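Local coordinates for protein putative C39-like peptidase (Bacillus anthracis, PDB 3ERV) that is of uncertain function but is probably a papain-like cysteine peptidase of the C39 family, cutting peptide bonds with a cysteine nucleophile, at residues Val190-Pro195 / Val202-Glu207; Gly142-Ile147 / Cys179-Gly184. All coordinates share one frame; numbering follows the deposited sequence.

Contact 1: residues Val190-Pro195 / Val202-Glu207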
ATOM      1  N   VAL A 190     -13.958   4.652  -6.894  1.00 59.20           N
ATOM      2  CA  VAL A 190     -12.520   4.784  -7.163  1.00 57.23           C
ATOM      3  C   VAL A 190     -12.107   3.598  -8.010  1.00 57.36           C
ATOM      4  O   VAL A 190     -12.807   2.573  -8.041  1.00 56.48           O
ATOM      5  CB  VAL A 190     -11.610   4.852  -5.908  1.00 56.79           C
ATOM      6  CG1 VAL A 190     -11.913   6.101  -5.081  1.00 56.81           C
ATOM      7  CG2 VAL A 190     -11.698   3.587  -5.080  1.00 55.74           C
ATOM      8  N   TYR A 191     -10.976   3.765  -8.702  1.00 56.10           N
ATOM      9  CA  TYR A 191     -10.441   2.756  -9.597  1.00 55.54           C
ATOM     10  C   TYR A 191      -9.040   2.358  -9.104  1.00 53.83           C
ATOM     11  O   TYR A 191      -8.202   3.227  -8.824  1.00 52.90           O
ATOM     12  CB  TYR A 191     -10.400   3.322 -11.027  1.00 56.22           C
ATOM     13  CG  TYR A 191     -11.788   3.657 -11.530  1.00 58.29           C
ATOM     14  CD1 TYR A 191     -12.526   2.720 -12.253  1.00 61.29           C
ATOM     15  CD2 TYR A 191     -12.367   4.896 -11.267  1.00 59.30           C
ATOM     16  CE1 TYR A 191     -13.813   3.007 -12.701  1.00 62.96           C
ATOM     17  CE2 TYR A 191     -13.660   5.202 -11.709  1.00 63.16           C
ATOM     18  CZ  TYR A 191     -14.373   4.253 -12.425  1.00 64.96           C
ATOM     19  OH  TYR A 191     -15.645   4.539 -12.877  1.00 67.07           O
ATOM     20  N   ILE A 192      -8.789   1.059  -8.971  1.00 52.35           N
ATOM     21  CA  ILE A 192      -7.525   0.628  -8.404  1.00 51.08           C
ATOM     22  C   ILE A 192      -6.825  -0.439  -9.239  1.00 50.59           C
ATOM     23  O   ILE A 192      -7.442  -1.087 -10.100  1.00 50.23           O
ATOM     24  CB  ILE A 192      -7.723   0.092  -6.972  1.00 51.51           C
ATOM     25  CG1 ILE A 192      -8.588  -1.174  -7.011  1.00 51.28           C
ATOM     26  CG2 ILE A 192      -8.337   1.180  -6.058  1.00 50.14           C
ATOM     27  CD1 ILE A 192      -8.881  -1.757  -5.654  1.00 51.49           C
ATOM     28  N   ARG A 193      -5.525  -0.604  -8.968  1.00 49.50           N
ATOM     29  CA  ARG A 193      -4.779  -1.836  -9.300  1.00 48.64           C
ATOM     30  C   ARG A 193      -4.629  -2.643  -8.007  1.00 48.23           C
ATOM     31  O   ARG A 193      -4.032  -2.178  -7.024  1.00 47.62           O
ATOM     32  CB  ARG A 193      -3.386  -1.513  -9.879  1.00 48.13           C
ATOM     33  CG  ARG A 193      -3.410  -0.894 -11.255  1.00 47.95           C
ATOM     34  CD  ARG A 193      -3.425  -1.904 -12.394  1.00 45.59           C
ATOM     35  NE  ARG A 193      -3.303  -1.123 -13.624  1.00 48.84           N
ATOM     36  CZ  ARG A 193      -4.303  -0.789 -14.427  1.00 48.42           C
ATOM     37  NH1 ARG A 193      -5.545  -1.236 -14.166  1.00 45.39           N
ATOM     38  NH2 ARG A 193      -4.048  -0.021 -15.499  1.00 45.79           N
ATOM     39  N   ASP A 194      -5.190  -3.844  -8.001  1.00 47.99           N
ATOM     40  CA  ASP A 194      -5.143  -4.712  -6.839  1.00 48.26           C
ATOM     41  C   ASP A 194      -4.278  -5.941  -7.149  1.00 47.90           C
ATOM     42  O   ASP A 194      -4.679  -6.785  -7.978  1.00 48.40           O
ATOM     43  CB  ASP A 194      -6.569  -5.139  -6.510  1.00 48.97           C
ATOM     44  CG  ASP A 194      -6.659  -5.930  -5.236  1.00 50.89           C
ATOM     45  OD1 ASP A 194      -5.705  -6.682  -4.903  1.00 50.28           O
ATOM     46  OD2 ASP A 194      -7.701  -5.764  -4.560  1.00 56.29           O
ATOM     47  N   PRO A 195      -3.099  -6.052  -6.487  1.00 47.18           N
ATOM     48  CA  PRO A 195      -2.130  -7.112  -6.785  1.00 47.20           C
ATOM     49  C   PRO A 195      -2.657  -8.530  -6.511  1.00 48.66           C
ATOM     50  O   PRO A 195      -2.022  -9.501  -6.909  1.00 48.44           O
ATOM     51  CB  PRO A 195      -0.917  -6.786  -5.877  1.00 46.74           C
ATOM     52  CG  PRO A 195      -1.445  -5.868  -4.811  1.00 46.15           C
ATOM     53  CD  PRO A 195      -2.671  -5.175  -5.366  1.00 46.82           C
ATOM     54  N   VAL A 202     -11.013  -2.618 -11.944  1.00 65.33           N
ATOM     55  CA  VAL A 202     -11.449  -2.868 -10.588  1.00 64.16           C
ATOM     56  C   VAL A 202     -11.945  -1.550 -10.039  1.00 64.39           C
ATOM     57  O   VAL A 202     -11.162  -0.613  -9.835  1.00 64.76           O
ATOM     58  CB  VAL A 202     -10.297  -3.379  -9.659  1.00 63.51           C
ATOM     59  CG1 VAL A 202     -10.783  -3.473  -8.244  1.00 62.14           C
ATOM     60  CG2 VAL A 202      -9.745  -4.716 -10.097  1.00 62.10           C
ATOM     61  N   LYS A 203     -13.246  -1.434  -9.828  1.00 64.27           N
ATOM     62  CA  LYS A 203     -13.740  -0.223  -9.186  1.00 64.30           C
ATOM     63  C   LYS A 203     -14.538  -0.580  -7.986  1.00 64.08           C
ATOM     64  O   LYS A 203     -15.132  -1.640  -7.943  1.00 64.40           O
ATOM     65  CB  LYS A 203     -14.567   0.622 -10.132  1.00 64.53           C
ATOM     66  CG  LYS A 203     -15.871   0.049 -10.505  1.00 65.55           C
ATOM     67  CD  LYS A 203     -16.492   0.973 -11.523  1.00 69.13           C
ATOM     68  CE  LYS A 203     -17.999   0.902 -11.528  1.00 67.83           C
ATOM     69  NZ  LYS A 203     -18.506   2.241 -11.952  1.00 71.36           N
ATOM     70  N   VAL A 204     -14.508   0.285  -6.987  1.00 64.25           N
ATOM     71  CA  VAL A 204     -15.164  -0.006  -5.742  1.00 64.18           C
ATOM     72  C   VAL A 204     -15.852   1.273  -5.343  1.00 64.18           C
ATOM     73  O   VAL A 204     -15.411   2.343  -5.742  1.00 64.06           O
ATOM     74  CB  VAL A 204     -14.162  -0.464  -4.643  1.00 64.16           C
ATOM     75  CG1 VAL A 204     -13.327  -1.626  -5.140  1.00 64.76           C
ATOM     76  CG2 VAL A 204     -13.270   0.688  -4.205  1.00 64.60           C
ATOM     77  N   PRO A 205     -16.972   1.152  -4.600  1.00 64.50           N
ATOM     78  CA  PRO A 205     -17.713   2.271  -4.015  1.00 64.25           C
ATOM     79  C   PRO A 205     -16.792   3.239  -3.288  1.00 64.08           C
ATOM     80  O   PRO A 205     -16.126   2.871  -2.308  1.00 63.37           O
ATOM     81  CB  PRO A 205     -18.665   1.597  -3.007  1.00 64.08           C
ATOM     82  CG  PRO A 205     -18.763   0.148  -3.443  1.00 65.12           C
ATOM     83  CD  PRO A 205     -17.710  -0.127  -4.498  1.00 64.33           C
ATOM     84  N   ARG A 206     -16.805   4.477  -3.759  1.00 63.54           N
ATOM     85  CA  ARG A 206     -15.900   5.499  -3.282  1.00 64.33           C
ATOM     86  C   ARG A 206     -15.962   5.756  -1.777  1.00 64.55           C
ATOM     87  O   ARG A 206     -14.920   5.758  -1.080  1.00 64.58           O
ATOM     88  CB  ARG A 206     -16.128   6.790  -4.082  1.00 64.04           C
ATOM     89  CG  ARG A 206     -15.330   8.012  -3.652  1.00 65.50           C
ATOM     90  CD  ARG A 206     -15.542   9.102  -4.714  1.00 69.36           C
ATOM     91  NE  ARG A 206     -15.150  10.424  -4.255  1.00 72.11           N
ATOM     92  CZ  ARG A 206     -14.975  11.467  -5.068  1.00 72.28           C
ATOM     93  NH1 ARG A 206     -15.166  11.316  -6.372  1.00 73.35           N
ATOM     94  NH2 ARG A 206     -14.601  12.650  -4.583  1.00 69.82           N
ATOM     95  N   GLU A 207     -17.165   5.986  -1.263  1.00 64.24           N
ATOM     96  CA  GLU A 207     -17.277   6.462   0.109  1.00 64.57           C
ATOM     97  C   GLU A 207     -16.748   5.452   1.109  1.00 62.95           C
ATOM     98  O   GLU A 207     -15.991   5.815   2.009  1.00 63.13           O
ATOM     99  CB  GLU A 207     -18.704   6.914   0.481  1.00 65.13           C
ATOM    100  CG  GLU A 207     -18.707   7.734   1.775  1.00 69.08           C
ATOM    101  CD  GLU A 207     -20.097   8.151   2.247  1.00 76.02           C
ATOM    102  OE1 GLU A 207     -20.679   9.091   1.654  1.00 77.88           O
ATOM    103  OE2 GLU A 207     -20.596   7.552   3.234  1.00 80.20           O
TER
HETATM  104  O   HOH W   1      -9.049  -0.781 -12.307  1.00 62.36           O
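CG1 of Val-190 is anti to its carbonyl carbon (chi1 -64°), which leaves CG2 in the crowded position between backbone N and carbonyl carbon. Val-204 is turned the same way, and the two methyls meet across the hairpin, CG2 of Val-190 lying 3.4 Å from CG2 of Val-204, tighter than ordinary van der Waals contact. In Ile-192 the same position is taken by CG1 (chi1 65°), which crosses Val-202 and presses on its CG1. Branched aliphatic residues suit this side of the strands: they favour extended backbone and fill the layer beneath Phe-209 of helix 206-215, which touches Val-190, Ile-192 and Val-204. On the other side Tyr-191 and Lys-203 form a non-hydrogen-bonded pair and lie side by side, pointing the same way. CD of Lys-203 approaches the ring obliquely, 3.6 Å from CE1 of Tyr-191; a long aliphatic chain suits this exposed place, since its methylenes can pack by the ring while the charged end probably remains hydrated. The tyrosine hydroxyl is hydrogen-bonded to Asp-186.

Backbone bonds hold the pairing: Val-190 N to Val-204 O (3.0 Å), the reverse bond from Val-204 N to Val-190 O, and Ile-192 N to Val-202 O, nearly straight at 166°. Beyond them a water bridges the strands, accepting from Val-202 N at 2.7 Å and hydrogen-bonded also to Ile-192 O. Pro-205, with no N-H to pair, sits at the N-cap; Arg-206 then crosses Val-190 at about a right angle, its guanidinium bound to Asp-186 O and Glu-210. Asp-194 accepts a hydrogen bond from His-178 through OD1. With Cys-50 this is consistent with a Cys-His-Asp triad as in C39 peptidases, its putative acid standing where strand 189-193 runs into the loop of the hairpin.

Contact 2: residues Gly142-Ile147 / Cys179-Gly184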
ATOM      1  N   GLY A 142      -1.643  13.223 -12.340  1.00 51.88           N
ATOM      2  CA  GLY A 142      -1.002  12.187 -13.143  1.00 50.49           C
ATOM      3  C   GLY A 142      -0.139  11.215 -12.356  1.00 50.32           C
ATOM      4  O   GLY A 142       0.562  10.365 -12.940  1.00 50.12           O
ATOM      5  N   GLN A 143      -0.149  11.345 -11.032  1.00 49.43           N
ATOM      6  CA  GLN A 143       0.651  10.452 -10.162  1.00 48.80           C
ATOM      7  C   GLN A 143      -0.247   9.532  -9.316  1.00 47.37           C
ATOM      8  O   GLN A 143      -0.950  10.002  -8.410  1.00 47.72           O
ATOM      9  CB  GLN A 143       1.620  11.227  -9.243  1.00 48.46           C
ATOM     10  CG  GLN A 143       2.789  11.894  -9.980  1.00 50.97           C
ATOM     11  CD  GLN A 143       2.281  12.972 -10.878  1.00 56.41           C
ATOM     12  OE1 GLN A 143       1.582  13.898 -10.424  1.00 58.99           O
ATOM     13  NE2 GLN A 143       2.570  12.852 -12.170  1.00 57.20           N
ATOM     14  N   PRO A 144      -0.207   8.228  -9.604  1.00 46.37           N
ATOM     15  CA  PRO A 144      -1.009   7.257  -8.830  1.00 45.86           C
ATOM     16  C   PRO A 144      -0.454   7.116  -7.398  1.00 46.10           C
ATOM     17  O   PRO A 144       0.684   7.552  -7.104  1.00 45.84           O
ATOM     18  CB  PRO A 144      -0.828   5.944  -9.612  1.00 44.43           C
ATOM     19  CG  PRO A 144       0.561   6.043 -10.235  1.00 46.46           C
ATOM     20  CD  PRO A 144       0.778   7.570 -10.498  1.00 45.76           C
ATOM     21  N   VAL A 145      -1.245   6.532  -6.509  1.00 44.71           N
ATOM     22  CA  VAL A 145      -0.912   6.561  -5.089  1.00 44.62           C
ATOM     23  C   VAL A 145      -1.017   5.135  -4.510  1.00 44.54           C
ATOM     24  O   VAL A 145      -2.034   4.480  -4.673  1.00 43.28           O
ATOM     25  CB  VAL A 145      -1.895   7.525  -4.340  1.00 44.77           C
ATOM     26  CG1 VAL A 145      -1.549   7.669  -2.814  1.00 41.86           C
ATOM     27  CG2 VAL A 145      -1.960   8.866  -5.075  1.00 44.12           C
ATOM     28  N   VAL A 146       0.034   4.668  -3.846  1.00 44.07           N
ATOM     29  CA  VAL A 146      -0.016   3.404  -3.169  1.00 44.34           C
ATOM     30  C   VAL A 146      -0.717   3.604  -1.813  1.00 45.76           C
ATOM     31  O   VAL A 146      -0.353   4.508  -1.041  1.00 45.66           O
ATOM     32  CB  VAL A 146       1.390   2.850  -2.963  1.00 44.33           C
ATOM     33  CG1 VAL A 146       1.369   1.556  -2.069  1.00 43.61           C
ATOM     34  CG2 VAL A 146       2.072   2.636  -4.316  1.00 41.90           C
ATOM     35  N   ILE A 147      -1.727   2.780  -1.521  1.00 46.45           N
ATOM     36  CA  ILE A 147      -2.470   2.974  -0.276  1.00 47.94           C
ATOM     37  C   ILE A 147      -2.623   1.706   0.576  1.00 48.82           C
ATOM     38  O   ILE A 147      -2.799   0.601   0.058  1.00 49.49           O
ATOM     39  CB  ILE A 147      -3.840   3.656  -0.515  1.00 48.76           C
ATOM     40  CG1 ILE A 147      -4.774   2.692  -1.223  1.00 48.37           C
ATOM     41  CG2 ILE A 147      -3.712   5.018  -1.289  1.00 44.21           C
ATOM     42  CD1 ILE A 147      -5.759   2.050  -0.271  1.00 51.56           C
ATOM     43  N   CYS A 179      -3.075  -3.799   0.280  1.00 47.70           N
ATOM     44  CA  CYS A 179      -2.421  -2.620  -0.293  1.00 45.19           C
ATOM     45  C   CYS A 179      -2.646  -2.624  -1.774  1.00 44.54           C
ATOM     46  O   CYS A 179      -2.467  -3.637  -2.427  1.00 44.68           O
ATOM     47  CB  CYS A 179      -0.922  -2.625   0.045  1.00 44.98           C
ATOM     48  SG  CYS A 179      -0.011  -1.257  -0.685  1.00 42.96           S
ATOM     49  N   VAL A 180      -3.047  -1.479  -2.301  1.00 44.55           N
ATOM     50  CA  VAL A 180      -3.425  -1.349  -3.714  1.00 43.33           C
ATOM     51  C   VAL A 180      -2.917   0.006  -4.244  1.00 42.59           C
ATOM     52  O   VAL A 180      -2.467   0.865  -3.485  1.00 41.85           O
ATOM     53  CB  VAL A 180      -4.999  -1.501  -3.951  1.00 44.60           C
ATOM     54  CG1 VAL A 180      -5.572  -2.818  -3.338  1.00 41.90           C
ATOM     55  CG2 VAL A 180      -5.752  -0.296  -3.442  1.00 43.30           C
ATOM     56  N   VAL A 181      -2.985   0.186  -5.554  1.00 42.61           N
ATOM     57  CA  VAL A 181      -2.637   1.450  -6.186  1.00 42.73           C
ATOM     58  C   VAL A 181      -3.915   2.133  -6.594  1.00 44.65           C
ATOM     59  O   VAL A 181      -4.709   1.539  -7.344  1.00 46.21           O
ATOM     60  CB  VAL A 181      -1.735   1.273  -7.479  1.00 42.44           C
ATOM     61  CG1 VAL A 181      -1.263   2.648  -7.994  1.00 37.15           C
ATOM     62  CG2 VAL A 181      -0.534   0.314  -7.195  1.00 39.14           C
ATOM     63  N   LEU A 182      -4.097   3.358  -6.103  1.00 45.29           N
ATOM     64  CA  LEU A 182      -5.172   4.250  -6.530  1.00 46.71           C
ATOM     65  C   LEU A 182      -4.830   4.880  -7.870  1.00 47.58           C
ATOM     66  O   LEU A 182      -3.846   5.633  -8.001  1.00 48.43           O
ATOM     67  CB  LEU A 182      -5.427   5.348  -5.490  1.00 46.72           C
ATOM     68  CG  LEU A 182      -6.483   6.421  -5.857  1.00 46.46           C
ATOM     69  CD1 LEU A 182      -7.890   5.829  -5.975  1.00 46.41           C
ATOM     70  CD2 LEU A 182      -6.479   7.565  -4.858  1.00 47.86           C
ATOM     71  N   ILE A 183      -5.614   4.567  -8.885  1.00 46.90           N
ATOM     72  CA  ILE A 183      -5.278   5.045 -10.185  1.00 47.77           C
ATOM     73  C   ILE A 183      -6.372   5.901 -10.813  1.00 49.19           C
ATOM     74  O   ILE A 183      -6.221   6.369 -11.954  1.00 49.39           O
ATOM     75  CB  ILE A 183      -4.945   3.890 -11.159  1.00 47.43           C
ATOM     76  CG1 ILE A 183      -6.205   3.067 -11.512  1.00 46.95           C
ATOM     77  CG2 ILE A 183      -3.701   3.026 -10.653  1.00 44.57           C
ATOM     78  CD1 ILE A 183      -5.972   2.151 -12.770  1.00 45.38           C
ATOM     79  N   GLY A 184      -7.462   6.115 -10.090  1.00 49.76           N
ATOM     80  CA  GLY A 184      -8.568   6.868 -10.679  1.00 52.02           C
ATOM     81  C   GLY A 184      -9.769   7.052  -9.767  1.00 53.43           C
ATOM     82  O   GLY A 184      -9.858   6.427  -8.711  1.00 53.31           O
TER
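Ile-147 and Val-180 lie side by side and point the same way, CG1 of Ile-147 being 3.8 Å from CG2 of Val-180. They share one face of the sheet with Val-145 and Leu-182, whose CB atoms are 4.3 Å apart; helix 132-140 packs on Val-145, Ile-147 and Leu-182 through Leu-135 and Val-139. The opposite face carries Val-146 and Val-181, both met by helix 50-61. On it CG1 of Val-146, anti to its backbone N (chi1 173°), reaches diagonally to Cys-179 and stops 3.4 Å from SG. CG1 of Val-181 instead turns to Pro-144, 3.7 Å from its CB. Valines on both faces, and Ile-147 on one, suit the strands because their branched CB favours extended backbone; the small side chain of Cys-179 fits beside the valine methyl. Pro-144 suits the entry to the strand, where its nitrogen carries no hydrogen and so needs no acceptor, and its carbonyl accepts from Ser-222.

Four backbone bonds join the strands as two reciprocal pairs, Val-145 with Leu-182 and Ile-147 with Val-180. The bond from Leu-182 N to Val-145 O is 2.7 Å, that from Ile-147 N to Val-180 O nearly straight at 172°. Every touching residue is buried, so the chemistry is that of a hydrophobic core: the contact is mainly aliphatic, and the N-H and C=O groups of the two reciprocal pairs satisfy one another.

The centres of contacts 1 and 2 lie about 9 Å apart on the same side of the chain's centre, within one antiparallel sheet. Contact 2 closes first along the chain; strand 177-185 then leads directly to strand 189-193, which opens contact 1. These two middle strands pair with each other, Arg-193 N probably bonding to Val-181 O at 2.8 Å, and a classic beta bulge sets Ile-183 and Gly-184 together opposite Tyr-191. Contact 2 is thus the buried interior of the sheet, contact 1 a partly buried hairpin. Between them the adjacent strands carry His-178 and lead to Asp-194, consistent with a shared framework for the putative catalytic site.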